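Local coordinates for oxidoreductase (Azotobacter vinelandii, PDB 7D5M), which binds NAD+ as an inositol dehydrogenase homolog of the Gfo/Idh/MocA family and probably oxidises a sugar or cyclitol-like substrate, at residues 190-195 with 235-240. Sequence-based numbering, arbitrary orientation.
With NAD (nicotinamide-adenine-dinucleotide), chain B.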
# COMPACT_ATOMS: atom_id res chain seq x y z
N TRP A 190 -30.45 18.66 0.09
CA TRP A 190 -30.41 20.02 -0.52
C TRP A 190 -29.42 20.04 -1.70
O TRP A 190 -29.67 20.79 -2.66
CB TRP A 190 -30.17 21.15 0.52
CG TRP A 190 -28.82 21.28 1.15
CD1 TRP A 190 -28.49 21.01 2.45
CD2 TRP A 190 -27.62 21.81 0.54
NE1 TRP A 190 -27.18 21.30 2.69
CE2 TRP A 190 -26.62 21.79 1.54
CE3 TRP A 190 -27.30 22.28 -0.73
CZ2 TRP A 190 -25.32 22.22 1.28
CZ3 TRP A 190 -26.01 22.71 -0.98
CH2 TRP A 190 -25.04 22.68 0.02
N ARG A 191 -28.38 19.19 -1.67
CA ARG A 191 -27.34 19.14 -2.73
C ARG A 191 -27.90 18.58 -4.04
O ARG A 191 -27.27 18.82 -5.10
CB ARG A 191 -26.14 18.29 -2.28
CG ARG A 191 -25.13 19.04 -1.43
CD ARG A 191 -24.06 18.09 -0.91
NE ARG A 191 -22.93 18.74 -0.26
CZ ARG A 191 -22.91 19.15 1.00
NH1 ARG A 191 -23.98 19.04 1.78
NH2 ARG A 191 -21.80 19.70 1.49
N VAL A 192 -29.01 17.83 -4.02
CA VAL A 192 -29.62 17.28 -5.27
C VAL A 192 -30.89 18.07 -5.63
O VAL A 192 -31.68 17.56 -6.47
CB VAL A 192 -29.88 15.76 -5.16
CG1 VAL A 192 -28.60 15.01 -4.83
CG2 VAL A 192 -30.99 15.42 -4.18
N ASP A 193 -31.06 19.28 -5.08
CA ASP A 193 -32.17 20.21 -5.42
C ASP A 193 -31.59 21.40 -6.18
O ASP A 193 -30.85 22.22 -5.62
CB ASP A 193 -32.93 20.61 -4.15
CG ASP A 193 -34.20 21.41 -4.39
OD1 ASP A 193 -34.33 22.00 -5.48
OD2 ASP A 193 -35.05 21.44 -3.47
N PRO A 194 -31.89 21.55 -7.50
CA PRO A 194 -31.30 22.63 -8.29
C PRO A 194 -31.65 24.02 -7.75
O PRO A 194 -30.81 24.91 -7.86
CB PRO A 194 -31.86 22.46 -9.71
CG PRO A 194 -32.56 21.10 -9.73
CD PRO A 194 -32.81 20.71 -8.28
N ARG A 195 -32.84 24.18 -7.15
CA ARG A 195 -33.32 25.45 -6.53
C ARG A 195 -32.34 25.89 -5.43
O ARG A 195 -32.07 27.11 -5.35
CB ARG A 195 -34.73 25.27 -5.96
CG ARG A 195 -35.80 24.90 -6.98
CD ARG A 195 -37.16 24.74 -6.32
NE ARG A 195 -37.71 25.99 -5.81
CZ ARG A 195 -38.82 26.10 -5.06
NH1 ARG A 195 -39.51 25.03 -4.72
NH2 ARG A 195 -39.23 27.29 -4.66
N LYS A 235 -31.57 8.01 -10.48
CA LYS A 235 -32.34 8.68 -11.56
C LYS A 235 -33.08 9.92 -11.03
O LYS A 235 -33.17 10.90 -11.79
CB LYS A 235 -33.35 7.70 -12.16
CG LYS A 235 -32.74 6.44 -12.75
CD LYS A 235 -31.98 6.70 -14.02
CE LYS A 235 -31.85 5.49 -14.93
NZ LYS A 235 -33.00 4.56 -14.82
N SER A 236 -33.54 9.87 -9.78
CA SER A 236 -34.34 10.93 -9.11
C SER A 236 -33.54 12.23 -8.98
O SER A 236 -34.16 13.29 -8.74
CB SER A 236 -34.83 10.47 -7.76
OG SER A 236 -33.75 10.19 -6.89
N ARG A 237 -32.21 12.19 -9.13
CA ARG A 237 -31.35 13.39 -9.00
C ARG A 237 -31.38 14.23 -10.28
O ARG A 237 -31.08 15.44 -10.20
CB ARG A 237 -29.91 12.99 -8.65
CG ARG A 237 -29.81 12.31 -7.29
CD ARG A 237 -28.42 11.78 -6.97
NE ARG A 237 -28.46 11.12 -5.68
CZ ARG A 237 -27.62 10.17 -5.26
NH1 ARG A 237 -26.63 9.74 -6.03
NH2 ARG A 237 -27.80 9.64 -4.06
N ALA A 238 -31.73 13.63 -11.43
CA ALA A 238 -31.76 14.32 -12.74
C ALA A 238 -32.54 15.63 -12.59
O ALA A 238 -33.58 15.64 -11.95
CB ALA A 238 -32.37 13.42 -13.78
N PRO A 239 -32.07 16.75 -13.17
CA PRO A 239 -30.89 16.77 -14.05
C PRO A 239 -29.50 16.88 -13.38
O PRO A 239 -28.52 16.97 -14.12
CB PRO A 239 -31.14 18.07 -14.84
CG PRO A 239 -31.75 18.98 -13.82
CD PRO A 239 -32.71 18.08 -13.07
N LEU A 240 -29.44 16.90 -12.05
CA LEU A 240 -28.15 17.04 -11.31
C LEU A 240 -27.42 15.69 -11.36
O LEU A 240 -28.07 14.64 -11.16
CB LEU A 240 -28.40 17.51 -9.88
CG LEU A 240 -28.49 19.03 -9.70
CD1 LEU A 240 -29.35 19.66 -10.77
CD2 LEU A 240 -29.00 19.40 -8.32
PA NAD B . -25.52 21.42 6.14
O1A NAD B . -26.89 21.32 5.55
O2A NAD B . -24.90 20.25 6.84
O5B NAD B . -25.48 22.70 7.11
C5B NAD B . -26.22 23.93 6.83
C4B NAD B . -26.19 24.77 8.07
O4B NAD B . -26.57 26.14 7.76
C3B NAD B . -27.16 24.33 9.18
O3B NAD B . -26.60 24.62 10.45
C2B NAD B . -28.39 25.20 8.88
O2B NAD B . -29.27 25.37 9.97
C1B NAD B . -27.70 26.51 8.54
N9A NAD B . -28.49 27.44 7.75
C8A NAD B . -29.21 27.15 6.63
N7A NAD B . -29.77 28.20 6.08
C5A NAD B . -29.37 29.26 6.88
C6A NAD B . -29.62 30.64 6.81
N6A NAD B . -30.34 31.21 5.84
N1A NAD B . -29.05 31.43 7.76
C2A NAD B . -28.33 30.84 8.72
N3A NAD B . -28.01 29.55 8.88
C4A NAD B . -28.57 28.80 7.92
O3 NAD B . -24.48 21.86 4.98
PN NAD B . -22.88 21.60 4.88
O1N NAD B . -22.62 20.23 4.32
O2N NAD B . -22.26 21.97 6.20
O5D NAD B . -22.45 22.66 3.76
C5D NAD B . -22.63 24.06 3.93
C4D NAD B . -21.78 24.73 2.88
O4D NAD B . -20.41 24.29 3.04
C3D NAD B . -22.17 24.38 1.44
O3D NAD B . -21.96 25.50 0.61
C2D NAD B . -21.21 23.23 1.10
O2D NAD B . -20.95 23.11 -0.29
C1D NAD B . -19.95 23.69 1.84
N1N NAD B . -19.00 22.59 2.20
C2N NAD B . -17.67 22.73 1.86
C3N NAD B . -16.76 21.70 2.12
C7N NAD B . -15.30 21.98 1.87
O7N NAD B . -14.94 23.15 1.69
N7N NAD B . -14.46 20.95 1.88
C4N NAD B . -17.24 20.49 2.63
C5N NAD B . -18.59 20.37 2.95
C6N NAD B . -19.41 21.47 2.87
O HOH W 1 -32.49 17.44 -9.16
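With chi1 at -86°, L240 holds CG anti to its carbonyl carbon, and chi2 at 44° turns CD1 to the pyrrolidine ring of P194, where L240 CD1 lies 3.7 Å from P194 CG. L240 CD2 rests on the turn backbone, 3.5 Å from V192 C. V192 also carries CG1 anti to its own carbonyl carbon, which brings that methyl against the extended chain of R237; the two side chains cross at a slant, V192 CG1 lying 3.8 Å from R237 CG. The far end of R237 is held by salt bridges to E182 and D242. A water 2.8 Å from V192 O, and within hydrogen-bonding distance of R237 O, bridges the backbones, though with more acceptors in reach than protons it may not serve both at once. Just beyond, D193 N-caps the helix begun by P194: its OD1 accepts from R195 N.

The other end of 190-195 grips the cofactor. W190 NE1 donates to NAD O1A over 2.9 Å, and R191 forks NH1 and NH2 onto O1N, with NE salt-bridged to D205. The indole's CH2 lies over the centre of the R191 guanidinium. An alanine at W190 would probably leave O1A without this donor and one guanidinium face without its indole cover. Neighbouring donors thus bind NAD's two phosphates from the C-terminal alpha/beta domain, where it meets the Rossmann part at Q24 and N94, consistent with the two-domain cofactor cleft of Gfo/Idh/MocA oxidoreductases.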